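Long-range contacts in soluble lytic transglycosylase B3 (Pseudomonas aeruginosa, PDB 5ANZ), which probably cleaves the glycan strands of peptidoglycan as a lytic transglycosylase in cell-wall turnover, and carries a bound calcium ion: residues 357-368 against 408-418; 306-314 against 349-357. All coordinates share one frame; numbering follows the deposited sequence.

Contact 1: 357-368 against 408-418; sequences DVPLSRSQRIEL and YPTPALLDRLR
Leu368 packs against Pro409, Leu413, Leu414 and Leu417, joining the first helix of the putative peptidoglycan-binding domain to the last one in the model. The short axes of helices 362-368 and 411-417 pass 10.5 Å apart at 46°, close enough for side chains to fill the gap between them. Followed outward, Leu368 finds separate partners for CB and for each methyl: CB lies 4.1 Å from Leu414 CD1, and beyond CG the two methyls part. CD1 presses on Leu417 CD1 at 3.4 Å and also reaches Leu413 CD2, while CD2 sits as tightly over Pro409 CB. A chi1 of 170° carries CG away from the backbone N, and chi2 of 64° then aims CD1 at helix 411-417 and CD2 at Pro409 in the loop before it. Ile394 touches Pro409 and Leu413, so helix 388-401 also borders this cluster.

Nearer the start of helix 362-368, Leu360 sets CD2 against Pro411 N, 3.5 Å away, and Leu414 CD2 rests against Gln364 CG at 3.8 Å. That glutamine is held by a capping box: Ser361 N donates to its OE1 with an N-H...O angle of 169°, while Gln364 N donates to Ser361 OG. A water receives a weak bond from Leu360 N and donates to Pro409 O. At the other end of the interface, the Tyr408 hydroxyl donates to Asp357, meeting the syn lone pair of OD1 at an OH-OD1 distance of 2.7 Å, with OD1 in the plane of the phenol ring.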
loop_
_atom_site.group_PDB
_atom_site.type_symbol
_atom_site.label_atom_id
_atom_site.label_comp_id
_atom_site.label_asym_id
_atom_site.label_seq_id
_atom_site.Cartn_x
_atom_site.Cartn_y
_atom_site.Cartn_z
ATOM N N ASP A 357 -2.727 1.731 22.890
ATOM C CA ASP A 357 -3.062 1.274 21.553
ATOM C C ASP A 357 -2.691 -0.197 21.373
ATOM O O ASP A 357 -1.640 -0.530 20.828
ATOM C CB ASP A 357 -2.375 2.137 20.494
ATOM C CG ASP A 357 -3.080 2.076 19.151
ATOM O OD1 ASP A 357 -4.316 1.885 19.133
ATOM O OD2 ASP A 357 -2.397 2.217 18.115
ATOM N N VAL A 358 -3.562 -1.072 21.861
ATOM C CA VAL A 358 -3.480 -2.490 21.550
ATOM C C VAL A 358 -4.603 -2.804 20.582
ATOM O O VAL A 358 -5.771 -2.841 20.974
ATOM C CB VAL A 358 -3.594 -3.376 22.799
ATOM C CG1 VAL A 358 -3.714 -4.843 22.397
ATOM C CG2 VAL A 358 -2.393 -3.163 23.712
ATOM N N PRO A 359 -4.256 -3.023 19.307
ATOM C CA PRO A 359 -5.266 -3.181 18.262
ATOM C C PRO A 359 -6.119 -4.419 18.490
ATOM O O PRO A 359 -5.648 -5.386 19.088
ATOM C CB PRO A 359 -4.430 -3.324 16.994
ATOM C CG PRO A 359 -3.180 -3.974 17.474
ATOM C CD PRO A 359 -2.908 -3.356 18.817
ATOM N N LEU A 360 -7.363 -4.381 18.030
ATOM C CA LEU A 360 -8.224 -5.550 18.102
ATOM C C LEU A 360 -7.641 -6.710 17.303
ATOM O O LEU A 360 -7.135 -6.518 16.198
ATOM C CB LEU A 360 -9.623 -5.216 17.585
ATOM C CG LEU A 360 -10.416 -4.217 18.420
ATOM C CD1 LEU A 360 -11.808 -4.034 17.840
ATOM C CD2 LEU A 360 -10.497 -4.696 19.863
ATOM N N SER A 361 -7.716 -7.915 17.862
ATOM C CA SER A 361 -7.337 -9.109 17.115
ATOM C C SER A 361 -8.365 -9.376 16.020
ATOM O O SER A 361 -9.424 -8.736 15.981
ATOM C CB SER A 361 -7.226 -10.321 18.038
ATOM O OG SER A 361 -8.500 -10.694 18.530
ATOM N N ARG A 362 -8.058 -10.316 15.129
ATOM C CA ARG A 362 -8.973 -10.646 14.041
ATOM C C ARG A 362 -10.325 -11.145 14.568
ATOM O O ARG A 362 -11.385 -10.702 14.115
ATOM C CB ARG A 362 -8.360 -11.694 13.114
ATOM C CG ARG A 362 -9.226 -11.996 11.906
ATOM C CD ARG A 362 -8.679 -13.147 11.088
ATOM N NE ARG A 362 -9.601 -13.521 10.018
ATOM C CZ ARG A 362 -10.655 -14.314 10.186
ATOM N NH1 ARG A 362 -10.923 -14.817 11.384
ATOM N NH2 ARG A 362 -11.440 -14.603 9.157
ATOM N N SER A 363 -10.293 -12.061 15.531
ATOM C CA SER A 363 -11.534 -12.564 16.099
ATOM C C SER A 363 -12.254 -11.435 16.836
ATOM O O SER A 363 -13.474 -11.397 16.872
ATOM C CB SER A 363 -11.282 -13.750 17.028
ATOM O OG SER A 363 -10.445 -13.390 18.107
ATOM N N GLN A 364 -11.492 -10.498 17.393
ATOM C CA GLN A 364 -12.094 -9.363 18.087
ATOM C C GLN A 364 -12.787 -8.401 17.134
ATOM O O GLN A 364 -13.800 -7.783 17.498
ATOM C CB GLN A 364 -11.038 -8.619 18.910
ATOM C CG GLN A 364 -10.717 -9.308 20.226
ATOM C CD GLN A 364 -9.592 -8.636 20.985
ATOM O OE1 GLN A 364 -8.803 -7.885 20.414
ATOM N NE2 GLN A 364 -9.514 -8.908 22.285
ATOM N N ARG A 365 -12.248 -8.254 15.925
ATOM C CA ARG A 365 -12.891 -7.395 14.932
ATOM C C ARG A 365 -14.232 -7.984 14.498
ATOM O O ARG A 365 -15.209 -7.257 14.269
ATOM C CB ARG A 365 -11.988 -7.192 13.719
ATOM C CG ARG A 365 -10.731 -6.365 14.012
ATOM C CD ARG A 365 -10.013 -5.949 12.733
ATOM N NE ARG A 365 -9.535 -7.088 11.954
ATOM C CZ ARG A 365 -8.347 -7.664 12.120
ATOM N NH1 ARG A 365 -7.511 -7.219 13.050
ATOM N NH2 ARG A 365 -7.997 -8.689 11.359
ATOM N N ILE A 366 -14.275 -9.304 14.374
ATOM C CA ILE A 366 -15.514 -9.990 14.033
ATOM C C ILE A 366 -16.503 -9.865 15.169
ATOM O O ILE A 366 -17.693 -9.592 14.952
ATOM C CB ILE A 366 -15.251 -11.477 13.709
ATOM C CG1 ILE A 366 -14.577 -11.582 12.343
ATOM C CG2 ILE A 366 -16.549 -12.287 13.751
ATOM C CD1 ILE A 366 -13.835 -12.891 12.129
ATOM N N GLU A 367 -16.007 -10.047 16.389
ATOM C CA GLU A 367 -16.859 -9.930 17.561
ATOM C C GLU A 367 -17.439 -8.521 17.636
ATOM O O GLU A 367 -18.618 -8.352 17.955
ATOM C CB GLU A 367 -16.093 -10.251 18.844
ATOM C CG GLU A 367 -16.996 -10.424 20.061
ATOM C CD GLU A 367 -16.223 -10.625 21.351
ATOM O OE1 GLU A 367 -14.976 -10.718 21.304
ATOM O OE2 GLU A 367 -16.870 -10.685 22.419
ATOM N N LEU A 368 -16.606 -7.521 17.346
ATOM C CA LEU A 368 -17.046 -6.128 17.385
ATOM C C LEU A 368 -18.203 -5.897 16.435
ATOM O O LEU A 368 -19.188 -5.234 16.785
ATOM C CB LEU A 368 -15.895 -5.182 17.030
ATOM C CG LEU A 368 -16.331 -3.725 16.819
ATOM C CD1 LEU A 368 -16.876 -3.157 18.110
ATOM C CD2 LEU A 368 -15.180 -2.883 16.291
ATOM N N TYR A 408 -12.738 4.824 15.418
ATOM C CA TYR A 408 -11.589 3.972 15.703
ATOM C C TYR A 408 -11.898 3.043 16.875
ATOM O O TYR A 408 -12.011 3.494 18.015
ATOM C CB TYR A 408 -10.357 4.834 16.000
ATOM C CG TYR A 408 -9.093 4.041 16.218
ATOM C CD1 TYR A 408 -8.389 3.514 15.142
ATOM C CD2 TYR A 408 -8.598 3.828 17.499
ATOM C CE1 TYR A 408 -7.231 2.789 15.336
ATOM C CE2 TYR A 408 -7.442 3.103 17.703
ATOM C CZ TYR A 408 -6.761 2.587 16.618
ATOM O OH TYR A 408 -5.611 1.865 16.809
ATOM N N PRO A 409 -12.054 1.741 16.598
ATOM C CA PRO A 409 -12.451 0.799 17.645
ATOM C C PRO A 409 -11.271 0.342 18.494
ATOM O O PRO A 409 -10.171 0.161 17.973
ATOM C CB PRO A 409 -13.022 -0.371 16.845
ATOM C CG PRO A 409 -12.126 -0.412 15.637
ATOM C CD PRO A 409 -11.858 1.060 15.304
ATOM N N THR A 410 -11.516 0.148 19.786
ATOM C CA THR A 410 -10.487 -0.265 20.734
ATOM C C THR A 410 -11.015 -1.402 21.598
ATOM O O THR A 410 -12.224 -1.607 21.673
ATOM C CB THR A 410 -10.076 0.898 21.654
ATOM O OG1 THR A 410 -11.238 1.383 22.336
ATOM C CG2 THR A 410 -9.459 2.031 20.853
ATOM N N PRO A 411 -10.116 -2.132 22.273
ATOM C CA PRO A 411 -10.565 -3.136 23.243
ATOM C C PRO A 411 -11.609 -2.596 24.228
ATOM O O PRO A 411 -12.536 -3.321 24.592
ATOM C CB PRO A 411 -9.271 -3.510 23.966
ATOM C CG PRO A 411 -8.219 -3.352 22.910
ATOM C CD PRO A 411 -8.656 -2.172 22.070
ATOM N N ALA A 412 -11.465 -1.337 24.639
ATOM C CA ALA A 412 -12.371 -0.743 25.615
ATOM C C ALA A 412 -13.787 -0.623 25.049
ATOM O O ALA A 412 -14.768 -0.780 25.778
ATOM C CB ALA A 412 -11.860 0.614 26.057
ATOM N N LEU A 413 -13.894 -0.352 23.750
ATOM C CA LEU A 413 -15.203 -0.320 23.094
ATOM C C LEU A 413 -15.836 -1.704 23.101
ATOM O O LEU A 413 -17.018 -1.864 23.403
ATOM C CB LEU A 413 -15.084 0.182 21.659
ATOM C CG LEU A 413 -16.370 0.178 20.830
ATOM C CD1 LEU A 413 -17.444 1.034 21.488
ATOM C CD2 LEU A 413 -16.072 0.671 19.415
ATOM N N LEU A 414 -15.038 -2.707 22.757
ATOM C CA LEU A 414 -15.499 -4.079 22.816
ATOM C C LEU A 414 -15.914 -4.466 24.248
ATOM O O LEU A 414 -16.925 -5.148 24.442
ATOM C CB LEU A 414 -14.414 -5.025 22.296
ATOM C CG LEU A 414 -14.884 -6.437 21.956
ATOM C CD1 LEU A 414 -16.025 -6.380 20.946
ATOM C CD2 LEU A 414 -13.724 -7.252 21.413
ATOM N N ASP A 415 -15.143 -4.028 25.245
ATOM C CA ASP A 415 -15.459 -4.335 26.648
ATOM C C ASP A 415 -16.763 -3.675 27.100
ATOM O O ASP A 415 -17.534 -4.253 27.870
ATOM C CB ASP A 415 -14.326 -3.892 27.575
ATOM C CG ASP A 415 -13.096 -4.768 27.456
ATOM O OD1 ASP A 415 -13.234 -5.942 27.051
ATOM O OD2 ASP A 415 -11.991 -4.278 27.776
ATOM N N ARG A 416 -16.994 -2.453 26.642
ATOM C CA ARG A 416 -18.225 -1.744 26.978
ATOM C C ARG A 416 -19.420 -2.459 26.355
ATOM O O ARG A 416 -20.450 -2.654 27.001
ATOM C CB ARG A 416 -18.159 -0.289 26.506
ATOM C CG ARG A 416 -19.447 0.488 26.704
ATOM C CD ARG A 416 -19.793 0.650 28.176
ATOM N NE ARG A 416 -20.195 2.020 28.485
ATOM C CZ ARG A 416 -21.420 2.499 28.295
ATOM N NH1 ARG A 416 -22.369 1.721 27.795
ATOM N NH2 ARG A 416 -21.694 3.760 28.604
ATOM N N LEU A 417 -19.261 -2.860 25.098
ATOM C CA LEU A 417 -20.305 -3.552 24.351
ATOM C C LEU A 417 -20.765 -4.856 24.994
ATOM O O LEU A 417 -21.928 -5.232 24.858
ATOM C CB LEU A 417 -19.822 -3.830 22.926
ATOM C CG LEU A 417 -19.940 -2.645 21.966
ATOM C CD1 LEU A 417 -19.092 -2.865 20.724
ATOM C CD2 LEU A 417 -21.393 -2.437 21.581
ATOM N N ARG A 418 -19.867 -5.550 25.689
ATOM C CA ARG A 418 -20.218 -6.843 26.267
ATOM C C ARG A 418 -20.453 -6.801 27.776
ATOM O O ARG A 418 -20.260 -7.806 28.459
ATOM C CB ARG A 418 -19.137 -7.879 25.956
ATOM C CG ARG A 418 -17.743 -7.497 26.417
ATOM C CD ARG A 418 -16.861 -8.727 26.558
ATOM N NE ARG A 418 -15.483 -8.475 26.144
ATOM C CZ ARG A 418 -15.014 -8.742 24.930
ATOM N NH1 ARG A 418 -15.815 -9.266 24.014
ATOM N NH2 ARG A 418 -13.747 -8.489 24.631
HETATM O O HOH W 1 -8.069 -1.110 17.303
#

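Contact 2: 306-314 against 349-357; sequences PAGHRGPAF and IVGAWPLED
Trp353 receives the CG-CD edge of Pro312 on one face of its indole, the two side chains crossing at about a right angle. The contact is CH-pi: Pro312 CG stands 3.6 Å from the centroid of the six-membered ring of Trp353, 9° off the normal. Pro312 CD reaches CE3 on the same face. The benzo edge of the indole meets other carbons, with Ala307 CB in the ring plane 3.6 Å from Trp353 CZ3 and Pro306 CG against CH2. Although the CB of Trp353 points away from 306-314, chi1 of -66° and chi2 of 100° swing the indole back onto it.

These contacts pin the loop that follows helix 330-343 onto the loop between strands 300-304 and 313-316 of the antiparallel sheet in the transglycosylase domain. Val96 and Leu100 of helix 96-103 also touch the Trp353 side chain. Beyond the CH-pi contact, Pro312 CB meets Ile349 CG2 at 3.6 Å, and Ile349 CD1 approaches the Phe314 ring at its edge, 4.1 Å from CZ. On the other flank Pro354 CD packs on Gly311 CA. No direct hydrogen bond crosses between the segments; one water donates to both Arg310 O and Ala352 O, the latter 2.6 Å from the water oxygen.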
loop_
_atom_site.group_PDB
_atom_site.type_symbol
_atom_site.label_atom_id
_atom_site.label_comp_id
_atom_site.label_asym_id
_atom_site.label_seq_id
_atom_site.Cartn_x
_atom_site.Cartn_y
_atom_site.Cartn_z
ATOM N N PRO A 306 -4.770 8.055 12.454
ATOM C CA PRO A 306 -4.358 6.644 12.434
ATOM C C PRO A 306 -4.572 5.900 13.764
ATOM O O PRO A 306 -4.688 4.673 13.747
ATOM C CB PRO A 306 -2.866 6.707 12.079
ATOM C CG PRO A 306 -2.447 8.118 12.316
ATOM C CD PRO A 306 -3.662 8.978 12.157
ATOM N N ALA A 307 -4.644 6.618 14.885
ATOM C CA ALA A 307 -4.918 5.973 16.171
ATOM C C ALA A 307 -6.043 6.655 16.941
ATOM O O ALA A 307 -6.021 6.698 18.173
ATOM C CB ALA A 307 -3.652 5.937 17.015
ATOM N N GLY A 308 -7.035 7.184 16.229
ATOM C CA GLY A 308 -8.193 7.771 16.879
ATOM C C GLY A 308 -7.941 9.157 17.455
ATOM O O GLY A 308 -6.864 9.737 17.235
ATOM N N HIS A 309 -8.923 9.670 18.201
ATOM C CA HIS A 309 -8.904 11.066 18.641
ATOM C C HIS A 309 -7.781 11.406 19.619
ATOM O O HIS A 309 -7.428 12.575 19.759
ATOM C CB HIS A 309 -10.252 11.461 19.256
ATOM C CG HIS A 309 -10.466 10.988 20.661
ATOM N ND1 HIS A 309 -10.888 9.709 20.957
ATOM C CD2 HIS A 309 -10.368 11.636 21.846
ATOM C CE1 HIS A 309 -11.020 9.584 22.267
ATOM N NE2 HIS A 309 -10.718 10.740 22.830
ATOM N N ARG A 310 -7.217 10.409 20.287
ATOM C CA ARG A 310 -6.149 10.690 21.237
ATOM C C ARG A 310 -4.773 10.711 20.579
ATOM O O ARG A 310 -3.785 11.066 21.223
ATOM C CB ARG A 310 -6.155 9.668 22.377
ATOM C CG ARG A 310 -7.429 9.645 23.181
ATOM C CD ARG A 310 -7.284 8.727 24.387
ATOM N NE ARG A 310 -8.550 8.587 25.099
ATOM C CZ ARG A 310 -8.961 9.412 26.055
ATOM N NH1 ARG A 310 -8.195 10.430 26.424
ATOM N NH2 ARG A 310 -10.132 9.217 26.645
ATOM N N GLY A 311 -4.708 10.344 19.303
ATOM C CA GLY A 311 -3.441 10.254 18.602
ATOM C C GLY A 311 -3.217 11.434 17.676
ATOM O O GLY A 311 -3.982 12.393 17.669
ATOM N N PRO A 312 -2.154 11.367 16.887
ATOM C CA PRO A 312 -1.846 12.460 15.959
ATOM C C PRO A 312 -2.839 12.533 14.796
ATOM O O PRO A 312 -3.488 11.531 14.455
ATOM C CB PRO A 312 -0.436 12.114 15.476
ATOM C CG PRO A 312 -0.382 10.616 15.569
ATOM C CD PRO A 312 -1.171 10.275 16.819
ATOM N N ALA A 313 -2.977 13.726 14.227
ATOM C CA ALA A 313 -3.904 13.965 13.126
ATOM C C ALA A 313 -3.148 14.531 11.933
ATOM O O ALA A 313 -2.193 15.300 12.104
ATOM C CB ALA A 313 -5.014 14.904 13.552
ATOM N N PHE A 314 -3.565 14.131 10.731
ATOM C CA PHE A 314 -2.927 14.594 9.506
ATOM C C PHE A 314 -3.974 15.081 8.527
ATOM O O PHE A 314 -5.049 14.492 8.450
ATOM C CB PHE A 314 -2.121 13.461 8.859
ATOM C CG PHE A 314 -1.030 12.928 9.735
ATOM C CD1 PHE A 314 -1.290 11.926 10.656
ATOM C CD2 PHE A 314 0.250 13.424 9.640
ATOM C CE1 PHE A 314 -0.279 11.431 11.469
ATOM C CE2 PHE A 314 1.270 12.930 10.461
ATOM C CZ PHE A 314 0.996 11.930 11.372
ATOM N N ILE A 349 6.738 12.969 14.233
ATOM C CA ILE A 349 5.376 13.288 14.590
ATOM C C ILE A 349 5.328 13.982 15.938
ATOM O O ILE A 349 5.883 13.479 16.918
ATOM C CB ILE A 349 4.540 12.002 14.597
ATOM C CG1 ILE A 349 4.629 11.339 13.215
ATOM C CG2 ILE A 349 3.102 12.287 14.988
ATOM C CD1 ILE A 349 4.055 9.942 13.169
ATOM N N VAL A 350 4.679 15.145 15.979
ATOM C CA VAL A 350 4.588 15.954 17.199
ATOM C C VAL A 350 3.590 15.394 18.217
ATOM O O VAL A 350 3.867 15.336 19.412
ATOM C CB VAL A 350 4.188 17.406 16.859
ATOM C CG1 VAL A 350 3.979 18.226 18.120
ATOM C CG2 VAL A 350 5.235 18.048 15.955
ATOM N N GLY A 351 2.415 14.985 17.748
ATOM C CA GLY A 351 1.405 14.477 18.655
ATOM C C GLY A 351 1.782 13.095 19.153
ATOM O O GLY A 351 2.238 12.252 18.388
ATOM N N ALA A 352 1.582 12.853 20.440
ATOM C CA ALA A 352 1.961 11.571 21.021
ATOM C C ALA A 352 1.003 10.459 20.614
ATOM O O ALA A 352 -0.179 10.698 20.382
ATOM C CB ALA A 352 2.034 11.679 22.553
ATOM N N TRP A 353 1.530 9.245 20.507
ATOM C CA TRP A 353 0.697 8.075 20.270
ATOM C C TRP A 353 0.080 7.590 21.581
ATOM O O TRP A 353 0.735 7.617 22.626
ATOM C CB TRP A 353 1.505 6.945 19.635
ATOM C CG TRP A 353 1.993 7.254 18.260
ATOM C CD1 TRP A 353 3.243 7.670 17.906
ATOM C CD2 TRP A 353 1.235 7.180 17.052
ATOM N NE1 TRP A 353 3.312 7.852 16.548
ATOM C CE2 TRP A 353 2.093 7.559 15.997
ATOM C CE3 TRP A 353 -0.084 6.822 16.755
ATOM C CZ2 TRP A 353 1.669 7.599 14.667
ATOM C CZ3 TRP A 353 -0.506 6.863 15.435
ATOM C CH2 TRP A 353 0.371 7.248 14.408
ATOM N N PRO A 354 -1.177 7.137 21.527
ATOM C CA PRO A 354 -1.813 6.600 22.734
ATOM C C PRO A 354 -1.061 5.382 23.276
ATOM O O PRO A 354 -0.740 4.475 22.512
ATOM C CB PRO A 354 -3.211 6.205 22.250
ATOM C CG PRO A 354 -3.435 7.015 21.011
ATOM C CD PRO A 354 -2.088 7.124 20.371
ATOM N N LEU A 355 -0.786 5.369 24.577
ATOM C CA LEU A 355 -0.083 4.246 25.196
ATOM C C LEU A 355 -0.893 2.964 25.105
ATOM O O LEU A 355 -0.337 1.879 24.939
ATOM C CB LEU A 355 0.231 4.545 26.661
ATOM C CG LEU A 355 1.112 5.762 26.932
ATOM C CD1 LEU A 355 1.742 5.649 28.312
ATOM C CD2 LEU A 355 2.172 5.912 25.852
ATOM N N GLU A 356 -2.210 3.107 25.203
ATOM C CA GLU A 356 -3.124 1.970 25.270
ATOM C C GLU A 356 -3.511 1.419 23.909
ATOM O O GLU A 356 -4.520 0.725 23.780
ATOM C CB GLU A 356 -4.396 2.368 26.010
ATOM C CG GLU A 356 -4.186 2.820 27.429
ATOM C CD GLU A 356 -5.465 3.360 28.036
ATOM O OE1 GLU A 356 -5.893 4.459 27.620
ATOM O OE2 GLU A 356 -6.042 2.683 28.910
ATOM N N ASP A 357 -2.727 1.731 22.890
ATOM C CA ASP A 357 -3.062 1.274 21.553
ATOM C C ASP A 357 -2.691 -0.197 21.373
ATOM O O ASP A 357 -1.640 -0.530 20.828
ATOM C CB ASP A 357 -2.375 2.137 20.494
ATOM C CG ASP A 357 -3.080 2.076 19.151
ATOM O OD1 ASP A 357 -4.316 1.885 19.133
ATOM O OD2 ASP A 357 -2.397 2.217 18.115
HETATM O O HOH W 2 -1.673 12.833 20.488
#

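In the fold
The two contacts follow in series along the chain and share Asp357, where 349-357 ends and 357-368 begins. Their centres lie about 17 Å apart, yet they touch through Tyr408: its CE1 is 3.5 Å from Pro306 O, and its CB packs on Gly308 CA at 3.8 Å. Contact 2 packs the linker on the transglycosylase domain, while contact 1 packs together helices of the putative peptidoglycan-binding domain, and Tyr408 bridges the two. His309 N, hydrogen-bonded to Asp406 OD2, adds a second tie across this junction. Both contacts are remote from the calcium site and from the residues that bind N-acetylglucosamine; a bound PEG lies about 8 Å from the Asp357 side chain.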